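PDB 5FN8: receptor-type tyrosine-protein phosphatase C from Rattus norvegicus, which is a receptor tyrosine phosphatase probably required for T-cell activation through the antigen receptor, and is represented here by two extracellular fibronectin type III domains. Local coordinates for residues A95-G99 / E123-P127; G99-K105 / V116-Y122; P64-V70 / D88-K94; T161-V167 / E179-T185. All coordinates share one frame; numbering follows the deposited sequence.

Interaction 1 (A95-G99 / E123-P127); sequences AARPG and EINGP. With NAG (2-acetamido-2-deoxy-beta-D-glucopyranose), chain H.
N125, in the BC loop of the second of two fibronectin type III domains, grips the link between them twice, its backbone O taking A96 N and its side-chain ND2 reaching R97 O. A95-G99 leads from strand 89-92 of the first domain to strand 104-108 of the second, and runs roughly counter to E123-P127. At one end A96 N donates to N125 O at 3.0 Å, in the carbonyl plane; at the other G99 N reaches E123 O, also at 3.0 Å and in plane. Between these backbone bonds the amide of N125 spans the gap. Its ND2 donates to R97 O at 3.0 Å; the acceptor lies close to the amide plane, whereas the donor stands 38° above the plane of the R97 carbonyl. With CG beside the backbone N (chi1 -58°), the amide is laid towards that carbonyl. Backbone angles of N125 in the left-handed helical region accompany the turn of the loop here. R97 N is used on a different partner, donating to O7 of a bound N-acetylglucosamine at 3.0 Å in an almost straight bond (176°). The guanidinium of R97 forms a salt bridge with D177, and ND2 of N171 bonds to A96 O and I124 O, tying both segments to one amide. Beside these polar links the proline ring packs on main chain: P98 CB comes within 3.3 Å of I124 O.

Interaction 2 (G99-K105 / V116-Y122); sequences GKVNGMK and VTCNSPY
N102 and N119 face each other as an antiparallel hydrogen-bonded pair, with N102 N donating to N119 O at 2.8 Å and N119 N donating back to N102 O. The next such pair is K105 with T117, so the register slips by one residue around G103 and M104: a beta bulge, in which G103 adopts a positive phi of 65°. From the bulge the side chain of N102 reaches along the partner segment. Its CB lies loosely by S120 O, and CG comes 3.7 Å from Y122 CE2. OD1 is at a similar range from the same ring carbon. ND2 ends the chain with both N-H bonds occupied: one goes to S120 O at 3.1 Å, the other to a water at 2.9 Å that also bonds K100 O and Y122 N. ND2 also approaches Y122 CD2 obliquely at 3.3 Å, the amide and ring planes being 53° apart. CG of N102 lies beside its backbone N (chi1 -68°), directing the amide towards S120 and Y122. On the buried side V101 CB packs 3.5 Å from C118 SG, which forms a disulfide with C150, and M104 CE meets V116 CG1. Strand 114-119 lies between 104-108 and 151-154 in a three-stranded sheet; M104 and V116 pack against F165 of strand 162-170 in the facing sheet, and V101 and C118 against Y131 of strand 130-137.

Interaction 3 (P64-V70 / D88-K94); sequences PYTEYTV and DCNFRTK
R92 lies along Y65, both side chains pointing the same way, with the arginine spread over one face of the ring. R92 CD sits 3.9 Å from the ring centroid in a CH-pi contact, and further out the guanidinium continues over CE1 and the hydroxyl, its plane only 20° from that of the ring. CG of R92 is anti to the backbone N (chi1 -165°) and a bend at chi3 swings the head group across the tyrosine. E67 supplies a long salt bridge, OE2 to R92 NH1 at 3.8 Å, with the oxygen well out of the guanidinium plane, so the link is one of charge. A water in that plane also bridges the two, accepting from R92 NH1 at 2.8 Å and donating to E67 OE1.

Behind this pair run strands F (67-76) and G (89-92) of the first fibronectin type III domain, antiparallel and bonded at Y68-F91 and V70-C89. Strand F begins with a tyrosine corner: Y68 OH bonds to the backbone N of R63. T93 OG1 joins the same turn, accepting from T66 N at 3.0 Å while bonded to R63 O.

On the other side of the strands F91 is clasped by its partners. Y68 CB stands over its face, 3.8 Å from the centroid, and V70 CG2 touches its edge, 3.2 Å from F91 CE1. The rings of Y68 and F91 are nearly parallel but slid apart and barely overlap. C89 is disulfide-bonded to C13 of the second subunit, and a strand of that subunit pairs with Y68-V70, continuing the sheet, consistent with domain swapping.

Interaction 4 (T161-V167 / E179-T185); sequences TDYEFLV and EIKPQST
Strands 162-167 and 179-184 run antiparallel, their short axes 4.6 Å apart at closest approach and 149° between their directions. Two-way backbone bonds form at Y163-Q183, F165-K181 and V167-E179. P182, which has no N-H to offer, falls in the non-hydrogen-bonded pair with E164. Past the ladder the side chain of T185 takes over: OG1 accepts from T161 N at 2.9 Å and also bonds Y158 O, while T185 N donates to T161 O. The side chains of Y163, F165 and Q183 share one side of the strands. The F165 ring turns its edge to K181 O and Q183 O, with CE1 3.5 Å from Q183 CB. Y163 CE2 meets T185 CG2 at 3.7 Å, and the Y163 hydroxyl bonds Y158 N in a tyrosine corner. On the other side L166 and I180 lie side by side, L166 CD2 to I180 CD1 at 3.8 Å, and E164 OE1 nears I180 CG2. These are strands F and G of the second fibronectin type III domain. Strand 130-137 flanks 162-170 on its far side, 179-184 forms the sheet margin, and F165 and V167 pack on V116 of the opposing sheet.

Overall arrangement
Along the chain interaction 3 comes first, in the first fibronectin type III domain, where the second subunit continues the sheet. Interaction 1 sits at the domain junction, touching interaction 3 through A96 on P64 and P127 on Y65, its centre about 14 Å and 15 Å from those of interactions 2 and 3. Its two segments bracket interaction 2 along the chain, sharing G99 with it. Interaction 4 follows, and interactions 2 and 4 come from the two facing sheets of the second domain, joined by M104 on E179 and the K100-E179 salt bridge. The centres of interactions 3 and 4, the F-G pairs of successive domains, are about 40 Å apart, consistent with an elongated, end-to-end arrangement of this extracellular region.

Interaction 1 (A95-G99 / E123-P127)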
# COMPACT_ATOMS: atom_id res chain seq x y z
N ALA B 95 -8.22 9.69 9.20
CA ALA B 95 -7.52 8.50 9.65
C ALA B 95 -8.51 7.39 9.99
O ALA B 95 -9.70 7.64 10.26
CB ALA B 95 -6.65 8.83 10.85
N ALA B 96 -8.03 6.15 9.95
CA ALA B 96 -8.85 5.00 10.33
C ALA B 96 -8.02 4.10 11.28
O ALA B 96 -6.85 4.38 11.56
CB ALA B 96 -9.27 4.22 9.08
N ARG B 97 -8.65 3.02 11.81
CA ARG B 97 -7.96 2.06 12.67
C ARG B 97 -6.91 1.37 11.81
O ARG B 97 -7.20 1.00 10.66
CB ARG B 97 -8.93 1.01 13.21
CG ARG B 97 -9.97 1.55 14.18
CD ARG B 97 -10.90 0.45 14.61
NE ARG B 97 -10.37 -0.26 15.78
CZ ARG B 97 -10.03 -1.55 15.82
NH1 ARG B 97 -10.16 -2.31 14.74
NH2 ARG B 97 -9.57 -2.08 16.94
N PRO B 98 -5.66 1.24 12.30
CA PRO B 98 -4.65 0.52 11.51
C PRO B 98 -4.99 -0.99 11.53
O PRO B 98 -5.94 -1.43 12.22
CB PRO B 98 -3.36 0.78 12.31
CG PRO B 98 -3.80 0.95 13.71
CD PRO B 98 -5.14 1.62 13.64
N GLY B 99 -4.17 -1.78 10.86
CA GLY B 99 -4.32 -3.23 10.92
C GLY B 99 -3.52 -3.81 12.07
O GLY B 99 -2.98 -3.07 12.89
N GLU B 123 -1.61 -1.83 6.53
CA GLU B 123 -2.48 -0.65 6.61
C GLU B 123 -2.15 0.18 7.87
O GLU B 123 -2.50 -0.22 8.99
CB GLU B 123 -3.95 -1.11 6.67
CG GLU B 123 -4.46 -1.74 5.37
CD GLU B 123 -5.95 -2.05 5.36
OE1 GLU B 123 -6.76 -1.14 5.64
OE2 GLU B 123 -6.30 -3.22 5.07
N ILE B 124 -1.44 1.33 7.69
CA ILE B 124 -1.07 2.30 8.73
C ILE B 124 -2.27 3.17 9.07
O ILE B 124 -2.64 3.28 10.24
CB ILE B 124 0.20 3.12 8.35
CG1 ILE B 124 1.41 2.19 7.96
CG2 ILE B 124 0.59 4.15 9.47
CD1 ILE B 124 1.75 1.06 8.87
N ASN B 125 -2.87 3.81 8.04
CA ASN B 125 -4.08 4.65 8.10
C ASN B 125 -4.03 5.89 8.97
O ASN B 125 -5.08 6.40 9.37
CB ASN B 125 -5.32 3.80 8.43
CG ASN B 125 -5.56 2.69 7.45
OD1 ASN B 125 -5.10 2.73 6.30
ND2 ASN B 125 -6.31 1.67 7.87
N GLY B 126 -2.84 6.37 9.24
CA GLY B 126 -2.67 7.54 10.09
C GLY B 126 -1.29 8.14 9.99
O GLY B 126 -0.42 7.55 9.34
N PRO B 127 -1.03 9.26 10.71
CA PRO B 127 0.28 9.95 10.59
C PRO B 127 1.49 9.36 11.28
O PRO B 127 2.62 9.74 10.92
CB PRO B 127 -0.00 11.35 11.15
CG PRO B 127 -1.11 11.16 12.10
CD PRO B 127 -1.97 10.05 11.54
C1 NAG H . -14.38 4.27 8.77
C2 NAG H . -14.00 3.16 9.75
C3 NAG H . -15.26 2.39 10.16
C4 NAG H . -16.29 3.35 10.76
C5 NAG H . -16.57 4.49 9.79
C6 NAG H . -17.45 5.57 10.38
C7 NAG H . -11.84 1.97 10.03
C8 NAG H . -10.97 0.87 9.50
N2 NAG H . -12.96 2.24 9.30
O3 NAG H . -14.92 1.39 11.12
O4 NAG H . -17.50 2.66 11.06
O5 NAG H . -15.34 5.12 9.40
O6 NAG H . -17.01 5.98 11.68
O7 NAG H . -11.55 2.60 11.05

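Interaction 2 (G99-K105 / V116-Y122)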
# COMPACT_ATOMS: atom_id res chain seq x y z
N GLY B 99 -4.17 -1.78 10.86
CA GLY B 99 -4.32 -3.23 10.92
C GLY B 99 -3.52 -3.81 12.07
O GLY B 99 -2.98 -3.07 12.89
N LYS B 100 -3.45 -5.13 12.13
CA LYS B 100 -2.70 -5.84 13.15
C LYS B 100 -1.24 -5.95 12.75
O LYS B 100 -0.92 -5.92 11.58
CB LYS B 100 -3.29 -7.22 13.41
CG LYS B 100 -4.73 -7.23 13.91
CD LYS B 100 -5.32 -8.63 13.86
CE LYS B 100 -4.78 -9.55 14.92
NZ LYS B 100 -5.11 -10.98 14.65
N VAL B 101 -0.35 -6.07 13.71
CA VAL B 101 1.07 -6.21 13.48
C VAL B 101 1.34 -7.58 12.82
O VAL B 101 0.57 -8.54 13.00
CB VAL B 101 1.90 -6.00 14.79
CG1 VAL B 101 1.70 -4.59 15.36
CG2 VAL B 101 1.64 -7.09 15.86
N ASN B 102 2.44 -7.67 12.07
CA ASN B 102 2.80 -8.91 11.39
C ASN B 102 4.01 -9.54 12.02
O ASN B 102 4.94 -8.84 12.41
CB ASN B 102 3.01 -8.66 9.87
CG ASN B 102 1.74 -8.30 9.14
OD1 ASN B 102 0.80 -9.13 9.03
ND2 ASN B 102 1.65 -7.05 8.69
N GLY B 103 4.01 -10.86 12.07
CA GLY B 103 5.12 -11.68 12.54
C GLY B 103 5.47 -11.51 14.00
O GLY B 103 6.66 -11.40 14.34
N MET B 104 4.44 -11.50 14.87
CA MET B 104 4.65 -11.35 16.31
C MET B 104 5.29 -12.60 16.89
O MET B 104 4.71 -13.70 16.82
CB MET B 104 3.35 -10.98 17.03
CG MET B 104 3.59 -10.48 18.44
SD MET B 104 2.03 -10.41 19.31
CE MET B 104 2.58 -10.58 21.03
N LYS B 105 6.51 -12.43 17.41
CA LYS B 105 7.27 -13.52 18.01
C LYS B 105 7.56 -13.26 19.48
O LYS B 105 8.11 -12.22 19.85
CB LYS B 105 8.58 -13.77 17.25
CG LYS B 105 8.83 -15.24 16.96
CD LYS B 105 9.25 -15.40 15.53
CE LYS B 105 10.74 -15.54 15.35
NZ LYS B 105 11.28 -14.64 14.28
N VAL B 116 9.74 -9.68 22.94
CA VAL B 116 8.60 -9.59 22.04
C VAL B 116 9.00 -8.76 20.80
O VAL B 116 9.55 -7.68 20.94
CB VAL B 116 7.29 -9.07 22.72
CG1 VAL B 116 6.10 -9.12 21.75
CG2 VAL B 116 6.97 -9.86 23.99
N THR B 117 8.77 -9.30 19.60
CA THR B 117 9.11 -8.66 18.32
C THR B 117 7.97 -8.81 17.34
O THR B 117 7.22 -9.77 17.40
CB THR B 117 10.40 -9.24 17.70
OG1 THR B 117 10.26 -10.65 17.57
CG2 THR B 117 11.66 -8.89 18.50
N CYS B 118 7.85 -7.84 16.46
CA CYS B 118 6.83 -7.86 15.43
C CYS B 118 7.23 -6.90 14.34
O CYS B 118 8.20 -6.13 14.50
CB CYS B 118 5.44 -7.53 15.99
SG CYS B 118 5.12 -5.75 16.22
N ASN B 119 6.49 -6.93 13.24
CA ASN B 119 6.72 -6.02 12.14
C ASN B 119 5.45 -5.22 11.94
O ASN B 119 4.37 -5.64 12.36
CB ASN B 119 7.10 -6.78 10.87
CG ASN B 119 8.32 -7.65 11.02
OD1 ASN B 119 8.26 -8.87 10.86
ND2 ASN B 119 9.46 -7.04 11.33
N SER B 120 5.60 -4.08 11.30
CA SER B 120 4.55 -3.14 10.97
C SER B 120 3.30 -3.78 10.34
O SER B 120 3.45 -4.74 9.59
CB SER B 120 5.11 -2.09 10.02
OG SER B 120 4.15 -1.13 9.63
N PRO B 121 2.07 -3.23 10.56
CA PRO B 121 0.91 -3.72 9.80
C PRO B 121 1.04 -3.21 8.34
O PRO B 121 1.85 -2.32 8.05
CB PRO B 121 -0.27 -3.02 10.49
CG PRO B 121 0.29 -2.39 11.72
CD PRO B 121 1.68 -2.07 11.39
N TYR B 122 0.22 -3.74 7.43
CA TYR B 122 0.29 -3.27 6.04
C TYR B 122 -0.44 -1.93 5.88
O TYR B 122 0.09 -1.00 5.26
CB TYR B 122 -0.22 -4.36 5.09
CG TYR B 122 0.67 -5.57 5.02
CD1 TYR B 122 1.85 -5.55 4.29
CD2 TYR B 122 0.31 -6.76 5.64
CE1 TYR B 122 2.66 -6.68 4.19
CE2 TYR B 122 1.08 -7.92 5.49
CZ TYR B 122 2.28 -7.86 4.80
OH TYR B 122 3.06 -8.99 4.72
O HOH W 1 -1.14 -6.14 8.75

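Interaction 3 (P64-V70 / D88-K94)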
# COMPACT_ATOMS: atom_id res chain seq x y z
N PRO B 64 -7.66 5.46 3.69
CA PRO B 64 -7.60 6.41 4.82
C PRO B 64 -6.28 7.15 4.89
O PRO B 64 -5.26 6.67 4.39
CB PRO B 64 -7.83 5.52 6.03
CG PRO B 64 -8.50 4.27 5.47
CD PRO B 64 -7.77 4.07 4.19
N TYR B 65 -6.34 8.38 5.44
CA TYR B 65 -5.22 9.31 5.63
C TYR B 65 -4.35 9.52 4.38
O TYR B 65 -3.12 9.53 4.43
CB TYR B 65 -4.43 8.94 6.93
CG TYR B 65 -3.70 10.13 7.51
CD1 TYR B 65 -4.39 11.15 8.16
CD2 TYR B 65 -2.33 10.28 7.34
CE1 TYR B 65 -3.74 12.29 8.62
CE2 TYR B 65 -1.66 11.40 7.84
CZ TYR B 65 -2.37 12.40 8.48
OH TYR B 65 -1.71 13.50 8.99
N THR B 66 -5.01 9.66 3.22
CA THR B 66 -4.36 9.86 1.94
C THR B 66 -4.76 11.21 1.38
O THR B 66 -5.92 11.60 1.46
CB THR B 66 -4.65 8.66 1.01
OG1 THR B 66 -4.13 7.47 1.60
CG2 THR B 66 -4.01 8.80 -0.37
N GLU B 67 -3.77 11.95 0.86
CA GLU B 67 -3.97 13.22 0.17
C GLU B 67 -4.41 12.94 -1.26
O GLU B 67 -3.82 12.08 -1.93
CB GLU B 67 -2.65 14.01 0.13
CG GLU B 67 -2.78 15.43 0.66
CD GLU B 67 -2.10 15.67 1.99
OE1 GLU B 67 -0.94 15.24 2.15
OE2 GLU B 67 -2.72 16.33 2.86
N TYR B 68 -5.47 13.63 -1.70
CA TYR B 68 -6.00 13.50 -3.04
C TYR B 68 -6.23 14.86 -3.69
O TYR B 68 -6.39 15.87 -3.00
CB TYR B 68 -7.34 12.79 -3.04
CG TYR B 68 -7.30 11.33 -2.72
CD1 TYR B 68 -7.13 10.38 -3.72
CD2 TYR B 68 -7.52 10.87 -1.41
CE1 TYR B 68 -7.12 9.02 -3.43
CE2 TYR B 68 -7.56 9.51 -1.12
CZ TYR B 68 -7.32 8.59 -2.12
OH TYR B 68 -7.36 7.26 -1.83
N THR B 69 -6.32 14.85 -5.01
CA THR B 69 -6.64 16.05 -5.76
C THR B 69 -7.73 15.75 -6.74
O THR B 69 -7.69 14.68 -7.36
CB THR B 69 -5.42 16.78 -6.30
OG1 THR B 69 -5.89 17.86 -7.09
CG2 THR B 69 -4.51 15.91 -7.11
N VAL B 70 -8.76 16.63 -6.79
CA VAL B 70 -9.96 16.52 -7.63
C VAL B 70 -10.02 17.69 -8.57
O VAL B 70 -9.58 18.78 -8.22
CB VAL B 70 -11.30 16.51 -6.83
CG1 VAL B 70 -12.40 15.75 -7.57
CG2 VAL B 70 -11.13 15.96 -5.46
N ASP B 88 -7.19 23.09 -8.95
CA ASP B 88 -7.43 21.73 -8.50
C ASP B 88 -7.82 21.82 -7.03
O ASP B 88 -7.32 22.70 -6.31
CB ASP B 88 -6.17 20.87 -8.63
CG ASP B 88 -5.94 20.28 -10.01
OD1 ASP B 88 -6.92 20.14 -10.77
OD2 ASP B 88 -4.79 19.92 -10.31
N CYS B 89 -8.72 20.94 -6.60
CA CYS B 89 -9.17 20.95 -5.23
C CYS B 89 -8.48 19.82 -4.45
O CYS B 89 -8.52 18.66 -4.86
CB CYS B 89 -10.68 20.88 -5.14
SG CYS B 89 -11.32 21.26 -3.49
N ASN B 90 -7.79 20.18 -3.36
CA ASN B 90 -7.03 19.22 -2.55
C ASN B 90 -7.73 18.91 -1.25
O ASN B 90 -8.30 19.80 -0.61
CB ASN B 90 -5.61 19.72 -2.27
CG ASN B 90 -4.91 20.24 -3.48
OD1 ASN B 90 -4.48 19.49 -4.36
ND2 ASN B 90 -4.85 21.56 -3.59
N PHE B 91 -7.72 17.63 -0.88
CA PHE B 91 -8.30 17.12 0.36
C PHE B 91 -7.49 15.91 0.86
O PHE B 91 -6.61 15.38 0.16
CB PHE B 91 -9.81 16.79 0.18
CG PHE B 91 -10.09 15.53 -0.61
CD1 PHE B 91 -10.16 15.56 -2.00
CD2 PHE B 91 -10.26 14.31 0.03
CE1 PHE B 91 -10.41 14.40 -2.73
CE2 PHE B 91 -10.47 13.14 -0.70
CZ PHE B 91 -10.56 13.19 -2.08
N ARG B 92 -7.76 15.51 2.10
CA ARG B 92 -7.15 14.36 2.74
C ARG B 92 -8.22 13.59 3.43
O ARG B 92 -9.03 14.18 4.14
CB ARG B 92 -6.01 14.74 3.72
CG ARG B 92 -5.13 13.50 4.10
CD ARG B 92 -4.05 13.75 5.13
NE ARG B 92 -4.62 14.52 6.24
CZ ARG B 92 -3.96 15.45 6.93
NH1 ARG B 92 -2.69 15.72 6.66
NH2 ARG B 92 -4.58 16.12 7.90
N THR B 93 -8.28 12.27 3.20
CA THR B 93 -9.24 11.43 3.90
C THR B 93 -8.83 11.37 5.41
O THR B 93 -7.66 11.59 5.78
CB THR B 93 -9.35 10.05 3.24
OG1 THR B 93 -8.04 9.54 2.99
CG2 THR B 93 -10.17 10.07 1.96
N LYS B 94 -9.83 11.16 6.26
CA LYS B 94 -9.60 11.08 7.70
C LYS B 94 -8.85 9.76 8.00
O LYS B 94 -8.82 8.85 7.15
CB LYS B 94 -10.94 11.20 8.48
CG LYS B 94 -11.74 12.48 8.21
CD LYS B 94 -11.06 13.77 8.71
CE LYS B 94 -11.57 15.02 8.03
NZ LYS B 94 -10.52 15.69 7.18
O HOH W 2 -0.97 14.28 5.01

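Interaction 4 (T161-V167 / E179-T185)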
# COMPACT_ATOMS: atom_id res chain seq x y z
N THR B 161 5.22 -18.79 35.51
CA THR B 161 3.94 -18.14 35.28
C THR B 161 3.58 -18.02 33.80
O THR B 161 4.45 -17.79 32.95
CB THR B 161 3.92 -16.81 36.07
OG1 THR B 161 4.31 -17.07 37.43
CG2 THR B 161 2.56 -16.10 36.04
N ASP B 162 2.29 -18.22 33.50
CA ASP B 162 1.71 -18.04 32.16
C ASP B 162 1.37 -16.55 32.03
O ASP B 162 0.72 -15.95 32.90
CB ASP B 162 0.41 -18.86 31.98
CG ASP B 162 0.49 -20.33 32.34
OD1 ASP B 162 1.14 -21.10 31.59
OD2 ASP B 162 -0.14 -20.72 33.36
N TYR B 163 1.83 -15.96 30.93
CA TYR B 163 1.59 -14.56 30.60
C TYR B 163 1.02 -14.44 29.19
O TYR B 163 1.28 -15.30 28.34
CB TYR B 163 2.91 -13.77 30.67
CG TYR B 163 3.41 -13.52 32.08
CD1 TYR B 163 2.93 -12.44 32.82
CD2 TYR B 163 4.41 -14.31 32.63
CE1 TYR B 163 3.40 -12.20 34.12
CE2 TYR B 163 4.90 -14.06 33.92
CZ TYR B 163 4.39 -13.00 34.66
OH TYR B 163 4.86 -12.73 35.92
N GLU B 164 0.22 -13.40 28.95
CA GLU B 164 -0.25 -13.09 27.60
C GLU B 164 0.31 -11.76 27.18
O GLU B 164 0.47 -10.85 28.01
CB GLU B 164 -1.78 -13.28 27.33
CG GLU B 164 -2.75 -12.52 28.22
CD GLU B 164 -4.14 -12.22 27.66
OE1 GLU B 164 -4.31 -12.24 26.41
OE2 GLU B 164 -5.06 -11.91 28.46
N PHE B 165 0.73 -11.69 25.93
CA PHE B 165 1.34 -10.50 25.34
C PHE B 165 0.44 -10.04 24.24
O PHE B 165 0.10 -10.82 23.34
CB PHE B 165 2.79 -10.79 24.88
CG PHE B 165 3.66 -11.26 26.03
CD1 PHE B 165 3.65 -12.59 26.44
CD2 PHE B 165 4.48 -10.37 26.71
CE1 PHE B 165 4.42 -13.01 27.53
CE2 PHE B 165 5.27 -10.80 27.78
CZ PHE B 165 5.22 -12.11 28.20
N LEU B 166 -0.01 -8.78 24.35
CA LEU B 166 -0.92 -8.15 23.40
C LEU B 166 -0.23 -6.95 22.81
O LEU B 166 0.06 -6.01 23.55
CB LEU B 166 -2.20 -7.71 24.13
CG LEU B 166 -3.05 -8.78 24.84
CD1 LEU B 166 -2.63 -8.94 26.32
CD2 LEU B 166 -4.51 -8.37 24.82
N VAL B 167 0.09 -7.00 21.51
CA VAL B 167 0.72 -5.90 20.77
C VAL B 167 -0.34 -5.23 19.91
O VAL B 167 -1.00 -5.92 19.15
CB VAL B 167 1.96 -6.30 19.92
CG1 VAL B 167 2.54 -5.06 19.21
CG2 VAL B 167 3.02 -6.96 20.77
N GLU B 179 -2.56 -8.37 18.41
CA GLU B 179 -2.03 -9.67 18.11
C GLU B 179 -1.63 -10.22 19.51
O GLU B 179 -0.80 -9.62 20.21
CB GLU B 179 -0.84 -9.58 17.14
CG GLU B 179 -0.50 -10.92 16.51
CD GLU B 179 -1.65 -11.65 15.84
OE1 GLU B 179 -2.08 -11.20 14.75
OE2 GLU B 179 -2.17 -12.63 16.43
N ILE B 180 -2.32 -11.29 19.95
CA ILE B 180 -2.16 -11.94 21.26
C ILE B 180 -1.32 -13.22 21.15
O ILE B 180 -1.58 -14.07 20.29
CB ILE B 180 -3.54 -12.19 21.92
CG1 ILE B 180 -4.38 -10.90 21.95
CG2 ILE B 180 -3.39 -12.83 23.32
CD1 ILE B 180 -5.83 -11.03 22.46
N LYS B 181 -0.32 -13.36 22.04
CA LYS B 181 0.55 -14.53 22.07
C LYS B 181 0.80 -15.01 23.51
O LYS B 181 1.29 -14.23 24.32
CB LYS B 181 1.90 -14.27 21.35
CG LYS B 181 1.82 -14.02 19.85
CD LYS B 181 1.51 -15.25 19.03
CE LYS B 181 1.18 -14.90 17.59
NZ LYS B 181 -0.20 -15.34 17.24
N PRO B 182 0.47 -16.28 23.85
CA PRO B 182 0.81 -16.77 25.20
C PRO B 182 2.29 -17.12 25.30
O PRO B 182 2.90 -17.54 24.32
CB PRO B 182 -0.07 -18.02 25.37
CG PRO B 182 -0.33 -18.50 23.97
CD PRO B 182 -0.12 -17.35 23.01
N GLN B 183 2.88 -16.89 26.46
CA GLN B 183 4.28 -17.19 26.76
C GLN B 183 4.48 -17.33 28.27
O GLN B 183 4.20 -16.38 29.01
CB GLN B 183 5.23 -16.15 26.17
CG GLN B 183 6.71 -16.42 26.43
CD GLN B 183 7.39 -17.29 25.40
OE1 GLN B 183 6.75 -17.89 24.53
NE2 GLN B 183 8.70 -17.38 25.48
N SER B 184 4.96 -18.50 28.70
CA SER B 184 5.28 -18.80 30.10
C SER B 184 6.75 -18.47 30.43
O SER B 184 7.58 -18.31 29.52
CB SER B 184 5.00 -20.28 30.41
OG SER B 184 3.65 -20.52 30.76
N THR B 185 7.06 -18.36 31.73
CA THR B 185 8.42 -18.09 32.20
C THR B 185 9.16 -19.36 32.65
O THR B 185 8.62 -20.47 32.59
CB THR B 185 8.42 -17.02 33.30
OG1 THR B 185 7.50 -17.40 34.33
CG2 THR B 185 8.09 -15.63 32.76